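Side-chain contacts in member of s1p family of ribosomal proteins (Pyrococcus furiosus, PDB 5YH1), which is a manganese-binding DHH-domain fragment of a larger protein that probably acts as an exonuclease on nucleic acids: residues Pro212-Glu215 / Asp216-His220; Val318-Pro321 / Asn322-Phe326; Tyr385-Leu389 / Asn390-Lys394. All coordinates share one frame; numbering follows the deposited sequence.

Contact 1: Pro212-Glu215 / Asp216-His220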
loop_
_atom_site.group_PDB
_atom_site.type_symbol
_atom_site.label_atom_id
_atom_site.label_comp_id
_atom_site.label_asym_id
_atom_site.label_seq_id
_atom_site.Cartn_x
_atom_site.Cartn_y
_atom_site.Cartn_z
ATOM N N PRO A 212 21.538 29.760 12.468
ATOM C CA PRO A 212 21.012 30.749 13.420
ATOM C C PRO A 212 19.962 31.717 12.858
ATOM O O PRO A 212 19.147 32.213 13.616
ATOM C CB PRO A 212 22.275 31.492 13.884
ATOM C CG PRO A 212 23.365 30.483 13.746
ATOM C CD PRO A 212 23.013 29.696 12.506
ATOM N N GLU A 213 19.957 31.957 11.550
ATOM C CA GLU A 213 18.986 32.872 10.946
ATOM C C GLU A 213 17.522 32.447 11.052
ATOM O O GLU A 213 16.644 33.290 10.909
ATOM C CB GLU A 213 19.306 33.133 9.466
ATOM C CG GLU A 213 20.137 34.378 9.207
ATOM C CD GLU A 213 21.623 34.087 9.093
ATOM O OE1 GLU A 213 22.152 34.187 7.961
ATOM O OE2 GLU A 213 22.258 33.755 10.125
ATOM N N VAL A 214 17.237 31.164 11.275
ATOM C CA VAL A 214 15.834 30.718 11.325
ATOM C C VAL A 214 15.243 30.732 12.736
ATOM O O VAL A 214 14.088 30.351 12.925
ATOM C CB VAL A 214 15.627 29.326 10.667
ATOM C CG1 VAL A 214 16.135 29.345 9.233
ATOM C CG2 VAL A 214 16.285 28.211 11.468
ATOM N N GLU A 215 16.031 31.186 13.713
ATOM C CA GLU A 215 15.623 31.194 15.119
ATOM C C GLU A 215 14.229 31.779 15.347
ATOM O O GLU A 215 13.389 31.159 16.005
ATOM C CB GLU A 215 16.655 31.944 15.986
ATOM C CG GLU A 215 16.195 32.143 17.425
ATOM C CD GLU A 215 17.272 32.675 18.353
ATOM O OE1 GLU A 215 18.183 31.922 18.744
ATOM O OE2 GLU A 215 17.176 33.847 18.735
ATOM N N ASP A 216 13.982 32.969 14.816
ATOM C CA ASP A 216 12.725 33.666 15.095
ATOM C C ASP A 216 11.536 32.932 14.478
ATOM O O ASP A 216 10.445 32.927 15.036
ATOM C CB ASP A 216 12.777 35.116 14.607
ATOM C CG ASP A 216 13.652 36.015 15.494
ATOM O OD1 ASP A 216 14.036 35.628 16.621
ATOM O OD2 ASP A 216 13.951 37.136 15.055
ATOM N N ARG A 217 11.762 32.296 13.336
ATOM C CA ARG A 217 10.725 31.526 12.661
ATOM C C ARG A 217 10.313 30.275 13.443
ATOM O O ARG A 217 9.142 29.940 13.484
ATOM C CB ARG A 217 11.210 31.131 11.264
ATOM C CG ARG A 217 10.142 30.506 10.389
ATOM C CD ARG A 217 10.699 30.136 9.034
ATOM N NE ARG A 217 11.032 31.319 8.251
ATOM C CZ ARG A 217 10.149 32.097 7.622
ATOM N NH1 ARG A 217 8.843 31.839 7.663
ATOM N NH2 ARG A 217 10.581 33.153 6.947
ATOM N N ILE A 218 11.268 29.597 14.074
ATOM C CA ILE A 218 11.002 28.290 14.697
ATOM C C ILE A 218 11.016 28.244 16.224
ATOM O O ILE A 218 10.758 27.191 16.797
ATOM C CB ILE A 218 11.995 27.213 14.200
ATOM C CG1 ILE A 218 13.408 27.452 14.731
ATOM C CG2 ILE A 218 12.011 27.152 12.681
ATOM C CD1 ILE A 218 14.361 26.326 14.410
ATOM N N LYS A 219 11.308 29.356 16.896
ATOM C CA LYS A 219 11.508 29.314 18.356
ATOM C C LYS A 219 10.264 28.933 19.162
ATOM O O LYS A 219 10.377 28.562 20.331
ATOM C CB LYS A 219 12.112 30.621 18.885
ATOM C CG LYS A 219 11.268 31.857 18.652
ATOM C CD LYS A 219 12.078 33.097 18.954
ATOM C CE LYS A 219 11.255 34.356 18.737
ATOM N NZ LYS A 219 12.127 35.539 18.929
ATOM N N HIS A 220 9.090 29.006 18.539
ATOM C CA HIS A 220 7.836 28.518 19.146
ATOM C C HIS A 220 7.546 27.016 18.954
ATOM O O HIS A 220 6.620 26.471 19.576
ATOM C CB HIS A 220 6.655 29.324 18.602
ATOM C CG HIS A 220 6.313 29.002 17.182
ATOM N ND1 HIS A 220 7.090 29.404 16.117
ATOM C CD2 HIS A 220 5.290 28.294 16.654
ATOM C CE1 HIS A 220 6.551 28.970 14.993
ATOM N NE2 HIS A 220 5.456 28.295 15.292
HETATM O O HOH W 1 13.764 33.436 11.600
HETATM O O HOH W 2 16.039 34.691 13.646
#

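Contact 2: Val318-Pro321 / Asn322-Phe326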
loop_
_atom_site.group_PDB
_atom_site.type_symbol
_atom_site.label_atom_id
_atom_site.label_comp_id
_atom_site.label_asym_id
_atom_site.label_seq_id
_atom_site.Cartn_x
_atom_site.Cartn_y
_atom_site.Cartn_z
ATOM N N VAL A 318 -12.698 -1.208 37.735
ATOM C CA VAL A 318 -12.792 -1.713 39.100
ATOM C C VAL A 318 -11.681 -1.132 39.960
ATOM O O VAL A 318 -10.543 -0.965 39.510
ATOM C CB VAL A 318 -12.758 -3.263 39.162
ATOM C CG1 VAL A 318 -13.926 -3.838 38.385
ATOM C CG2 VAL A 318 -11.450 -3.829 38.616
ATOM N N VAL A 319 -12.025 -0.818 41.202
ATOM C CA VAL A 319 -11.035 -0.418 42.188
ATOM C C VAL A 319 -10.577 -1.680 42.900
ATOM O O VAL A 319 -11.368 -2.380 43.513
ATOM C CB VAL A 319 -11.592 0.597 43.199
ATOM C CG1 VAL A 319 -10.516 0.979 44.218
ATOM C CG2 VAL A 319 -12.112 1.830 42.466
ATOM N N LEU A 320 -9.294 -1.968 42.800
ATOM C CA LEU A 320 -8.730 -3.179 43.371
ATOM C C LEU A 320 -8.481 -2.956 44.867
ATOM O O LEU A 320 -8.419 -1.805 45.313
ATOM C CB LEU A 320 -7.419 -3.515 42.657
ATOM C CG LEU A 320 -7.470 -3.610 41.123
ATOM C CD1 LEU A 320 -6.089 -3.884 40.548
ATOM C CD2 LEU A 320 -8.453 -4.677 40.689
ATOM N N PRO A 321 -8.322 -4.049 45.642
ATOM C CA PRO A 321 -8.054 -3.939 47.086
ATOM C C PRO A 321 -6.927 -2.968 47.455
ATOM O O PRO A 321 -7.023 -2.267 48.465
ATOM C CB PRO A 321 -7.676 -5.371 47.471
ATOM C CG PRO A 321 -8.475 -6.216 46.527
ATOM C CD PRO A 321 -8.445 -5.464 45.222
ATOM N N ASN A 322 -5.880 -2.909 46.640
ATOM C CA ASN A 322 -4.765 -2.004 46.920
ATOM C C ASN A 322 -5.034 -0.522 46.593
ATOM O O ASN A 322 -4.179 0.338 46.838
ATOM C CB ASN A 322 -3.484 -2.486 46.239
ATOM C CG ASN A 322 -3.629 -2.639 44.729
ATOM O OD1 ASN A 322 -4.617 -2.198 44.131
ATOM N ND2 ASN A 322 -2.636 -3.280 44.106
ATOM N N GLY A 323 -6.209 -0.227 46.043
ATOM C CA GLY A 323 -6.587 1.135 45.706
ATOM C C GLY A 323 -6.432 1.514 44.243
ATOM O O GLY A 323 -6.836 2.606 43.842
ATOM N N ILE A 324 -5.872 0.618 43.434
ATOM C CA ILE A 324 -5.680 0.898 42.018
ATOM C C ILE A 324 -7.000 0.825 41.266
ATOM O O ILE A 324 -7.782 -0.102 41.461
ATOM C CB ILE A 324 -4.660 -0.063 41.396
ATOM C CG1 ILE A 324 -3.275 0.251 41.966
ATOM C CG2 ILE A 324 -4.665 0.047 39.869
ATOM C CD1 ILE A 324 -2.215 -0.767 41.616
ATOM N N ARG A 325 -7.263 1.832 40.437
ATOM C CA ARG A 325 -8.402 1.787 39.518
ATOM C C ARG A 325 -7.917 1.180 38.196
ATOM O O ARG A 325 -7.117 1.787 37.476
ATOM C CB ARG A 325 -9.012 3.178 39.294
ATOM C CG ARG A 325 -10.193 3.185 38.325
ATOM C CD ARG A 325 -10.809 4.576 38.215
ATOM N NE ARG A 325 -11.458 4.964 39.461
ATOM C CZ ARG A 325 -12.641 4.513 39.863
ATOM N NH1 ARG A 325 -13.336 3.657 39.115
ATOM N NH2 ARG A 325 -13.133 4.918 41.022
ATOM N N PHE A 326 -8.398 -0.024 37.905
ATOM C CA PHE A 326 -7.983 -0.798 36.727
ATOM C C PHE A 326 -9.115 -0.805 35.691
ATOM O O PHE A 326 -10.197 -1.319 35.965
ATOM C CB PHE A 326 -7.657 -2.226 37.182
ATOM C CG PHE A 326 -7.158 -3.147 36.094
ATOM C CD1 PHE A 326 -6.220 -2.731 35.164
ATOM C CD2 PHE A 326 -7.583 -4.468 36.055
ATOM C CE1 PHE A 326 -5.744 -3.609 34.189
ATOM C CE2 PHE A 326 -7.112 -5.349 35.088
ATOM C CZ PHE A 326 -6.188 -4.919 34.158
#

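Contact 3: Tyr385-Leu389 / Asn390-Lys394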
loop_
_atom_site.group_PDB
_atom_site.type_symbol
_atom_site.label_atom_id
_atom_site.label_comp_id
_atom_site.label_asym_id
_atom_site.label_seq_id
_atom_site.Cartn_x
_atom_site.Cartn_y
_atom_site.Cartn_z
ATOM N N TYR A 385 2.848 2.958 43.489
ATOM C CA TYR A 385 2.807 1.512 43.614
ATOM C C TYR A 385 3.992 0.843 42.913
ATOM O O TYR A 385 4.021 -0.379 42.784
ATOM C CB TYR A 385 1.501 0.992 43.025
ATOM C CG TYR A 385 0.275 1.401 43.791
ATOM C CD1 TYR A 385 -0.322 2.650 43.586
ATOM C CD2 TYR A 385 -0.298 0.547 44.719
ATOM C CE1 TYR A 385 -1.458 3.026 44.285
ATOM C CE2 TYR A 385 -1.436 0.914 45.416
ATOM C CZ TYR A 385 -2.009 2.155 45.195
ATOM O OH TYR A 385 -3.124 2.528 45.892
ATOM N N ASN A 386 4.958 1.646 42.468
ATOM C CA ASN A 386 6.111 1.154 41.703
ATOM C C ASN A 386 5.721 0.318 40.479
ATOM O O ASN A 386 6.306 -0.729 40.200
ATOM C CB ASN A 386 7.084 0.395 42.617
ATOM C CG ASN A 386 7.855 1.330 43.527
ATOM O OD1 ASN A 386 8.828 1.955 43.102
ATOM N ND2 ASN A 386 7.406 1.458 44.774
ATOM N N PHE A 387 4.715 0.793 39.754
ATOM C CA PHE A 387 4.307 0.146 38.527
ATOM C C PHE A 387 5.419 0.300 37.495
ATOM O O PHE A 387 5.888 1.399 37.246
ATOM C CB PHE A 387 3.015 0.762 37.994
ATOM C CG PHE A 387 2.622 0.237 36.651
ATOM C CD1 PHE A 387 1.940 -0.960 36.541
ATOM C CD2 PHE A 387 2.974 0.916 35.495
ATOM C CE1 PHE A 387 1.587 -1.466 35.294
ATOM C CE2 PHE A 387 2.625 0.416 34.249
ATOM C CZ PHE A 387 1.935 -0.777 34.152
ATOM N N ASP A 388 5.851 -0.808 36.909
ATOM C CA ASP A 388 6.840 -0.766 35.833
ATOM C C ASP A 388 6.432 -1.788 34.789
ATOM O O ASP A 388 6.491 -2.996 35.035
ATOM C CB ASP A 388 8.246 -1.067 36.370
ATOM C CG ASP A 388 9.340 -0.937 35.299
ATOM O OD1 ASP A 388 9.089 -1.182 34.101
ATOM O OD2 ASP A 388 10.475 -0.593 35.663
ATOM N N LEU A 389 6.004 -1.288 33.632
ATOM C CA LEU A 389 5.502 -2.132 32.567
ATOM C C LEU A 389 6.579 -3.079 32.028
ATOM O O LEU A 389 6.292 -4.240 31.759
ATOM C CB LEU A 389 4.930 -1.272 31.438
ATOM C CG LEU A 389 4.387 -2.007 30.207
ATOM C CD1 LEU A 389 3.230 -2.918 30.593
ATOM C CD2 LEU A 389 3.977 -1.000 29.137
ATOM N N ASN A 390 7.805 -2.580 31.868
ATOM C CA ASN A 390 8.919 -3.410 31.373
ATOM C C ASN A 390 9.201 -4.592 32.292
ATOM O O ASN A 390 9.410 -5.703 31.816
ATOM C CB ASN A 390 10.184 -2.579 31.155
ATOM C CG ASN A 390 10.004 -1.526 30.077
ATOM O OD1 ASN A 390 9.485 -1.807 29.002
ATOM N ND2 ASN A 390 10.413 -0.301 30.367
ATOM N N LYS A 391 9.169 -4.361 33.602
ATOM C CA LYS A 391 9.334 -5.446 34.576
ATOM C C LYS A 391 8.189 -6.440 34.494
ATOM O O LYS A 391 8.405 -7.642 34.592
ATOM C CB LYS A 391 9.419 -4.910 36.010
ATOM C CG LYS A 391 10.724 -4.206 36.316
ATOM C CD LYS A 391 10.729 -3.590 37.709
ATOM C CE LYS A 391 11.968 -2.724 37.910
ATOM N NZ LYS A 391 11.854 -1.819 39.090
ATOM N N ILE A 392 6.966 -5.935 34.339
ATOM C CA ILE A 392 5.799 -6.810 34.273
ATOM C C ILE A 392 5.851 -7.675 33.016
ATOM O O ILE A 392 5.538 -8.855 33.078
ATOM C CB ILE A 392 4.474 -6.024 34.392
ATOM C CG1 ILE A 392 4.315 -5.551 35.845
ATOM C CG2 ILE A 392 3.281 -6.887 33.990
ATOM C CD1 ILE A 392 3.214 -4.550 36.067
ATOM N N VAL A 393 6.282 -7.094 31.902
ATOM C CA VAL A 393 6.403 -7.829 30.639
ATOM C C VAL A 393 7.429 -8.957 30.749
ATOM O O VAL A 393 7.167 -10.072 30.290
ATOM C CB VAL A 393 6.760 -6.894 29.465
ATOM C CG1 VAL A 393 7.176 -7.687 28.230
ATOM C CG2 VAL A 393 5.586 -5.987 29.141
ATOM N N LYS A 394 8.586 -8.669 31.348
ATOM C CA LYS A 394 9.597 -9.700 31.603
ATOM C C LYS A 394 9.010 -10.814 32.471
ATOM O O LYS A 394 9.192 -12.001 32.176
ATOM C CB LYS A 394 10.842 -9.107 32.276
ATOM C CG LYS A 394 11.625 -8.143 31.398
#

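Contact 1: Pro212-Glu215 / Asp216-His220
Ile218 N reaches back to Val214 O at 3.1 Å, as a 3-10 turn at 212-214 runs into the short helix that starts at Glu215. This is a helical turn of the DHH family N-terminal domain, and it follows helix 199-210. Two further backbone bonds, from Ile218 N and Lys219 N, converge on Glu215 O. Both are weak. Two waters bridge the start of the helix: both donate to Glu213 O, while one accepts from Arg217 N and the other from Asp216 N. They link both amides to Glu213 O, which lies too far for a direct bond.

On the buried side, Val214 CG2 meets Ile218 CD1 at 4.0 Å. The two side chains meet at a slant. Ile218 CG1 lies between its own backbone N and carbonyl carbon (chi1 70°), which brings CG1 to 3.5 Å from Val214 O. Val214 also packs on Ala78 of helix 66-86. Ile218 packs on Thr77 of that helix and on Thr204 and Ala207 of helix 199-210.

The outer side is charged. The extended chain of Glu215 carries its carboxylate away to Arg208, which forms a salt bridge with OE1. Its other oxygen, OE2, stays 4.2 Å from Asp216 OD1, with the two carboxylate planes turned 48° apart. This closeness of like charges is probably eased by Lys219. The lysine begins with CB 3.2 Å from Glu215 O and then runs out straight. It ends with Lys219 NZ 3.0 Å from Asp216 OD1, a salt bridge in which the amine comes to OD1 from above the carboxylate plane.

Contact 2: Val318-Pro321 / Asn322-Phe326
Val318 and Phe326 pair through two backbone bonds, Val318 N to Phe326 O and Phe326 N to Val318 O, the second 2.8 Å long. They form an antiparallel hydrogen-bonded pair in the beta hairpin of strands 316-319 and 325-330. Val319 and Arg325 are the next pair, a non-hydrogen-bonded one. A type I turn from Leu320 to Gly323 closes the hairpin, with Gly323 N bonded to Leu320 O. Leu320 N also donates to Ile324 O at 2.7 Å.

Leu320 is the main bump. Its CD1 fits into the angle between two neighbours, 4.1 Å from Phe326 CB and 4.2 Å from Ile324 CB. Its CB rests 3.4 Å from Asn322 OD1, the oxygen that curls back over the turn. Asn322 places CG between its backbone N and carbonyl carbon (chi1 57°). OD1 can then accept from Ile324 N at 3.2 Å, an Asx turn. The donor lies above the amide plane. The other end of this amide, ND2, is held by Val434 O and Leu437 O.

Val319 and Arg325 share the other face of the hairpin. Val319 CG2 sits over one face of the guanidinium, toward its rim, and is 3.6 Å from Arg325 NH2. A bend at chi3 (-68°) turns the guanidinium so that one face meets the valine methyl. Ser317 OG holds NH1, and Tyr358 adds a cation-pi contact.

The hairpin lies at the margin of a mixed sheet in which 316-319 is an outermost strand within the chain. Strand 325-330 pairs on its far side with strand 364-369, where Phe326 packs on Leu365 and Leu367. Helix 423-435 covers the face with Leu320 and Phe326, through Val434, Leu435 and Ala431.

Contact 3: Tyr385-Leu389 / Asn390-Lys394
Asp388 and Lys391 meet where the loop after strand 373-378 turns into helix 389-399, and the lysine lies across the aspartate at about a right angle. From the start of the Asp388 side chain outward, CB touches the lysine first, 3.8 Å from Lys391 CD. CG comes next and lies against Lys391 CG. The carboxylate then divides its work. OD1 turns to the backbone and accepts from Lys391 N at 3.2 Å. The bond is fairly straight, 162° at the hydrogen, but the donor stands above the carboxylate plane. Asp388 OD1 also lies 3.4 Å from Asn390 CB. OD2 turns to the lysine chain and meets Lys391 CE at 3.4 Å. Lys391 NZ lies 3.9 Å from Asp388 OD2, a long salt bridge.

Asp388 is thus the N-cap of the helix. Its CG stands anti to the backbone N (chi1 -176°), and this puts OD1 over the first turn. The negative carboxylate there probably interacts well with the positive end of the helix dipole. Asp388 O accepts from Ile392 N at 3.1 Å, the first regular bond of the helix. Leu389 O receives Val393 N in the next regular helical bond.

Apolar groups close the inner side. Ile392 CD1 comes obliquely to the Phe387 ring, 3.6 Å from CE1. Phe387 packs further on Val376 and Ala378 of strand 373-378. Leu389 CD1 faces Val393 CG2 at 4.1 Å, and both Leu389 and Ile392 lean on Phe430 of helix 423-435. On the polar side, Asn390 ND2 donates to Gly409 O, which ties the helix to strand 406-409.

Overall arrangement
The three contacts follow one another along the chain, and none lies at the manganese site of Asp67, Asp137, His163 and Asp229. Contact 1 belongs to the N-terminal DHH family region, as metal ligands such as Asp67, Asp137 and His163 do. It stands apart from the other two, its centre about 48 Å from that of contact 2 and about 41 Å from that of contact 3, across the centre of the chain. Contacts 2 and 3 are neighbours, with centres about 17 Å apart. Tyr385 links them: its OH lies 2.6 Å from Asn322 O, a probable hydrogen bond, and its ring packs on Ile324. Both also pack against helix 423-435.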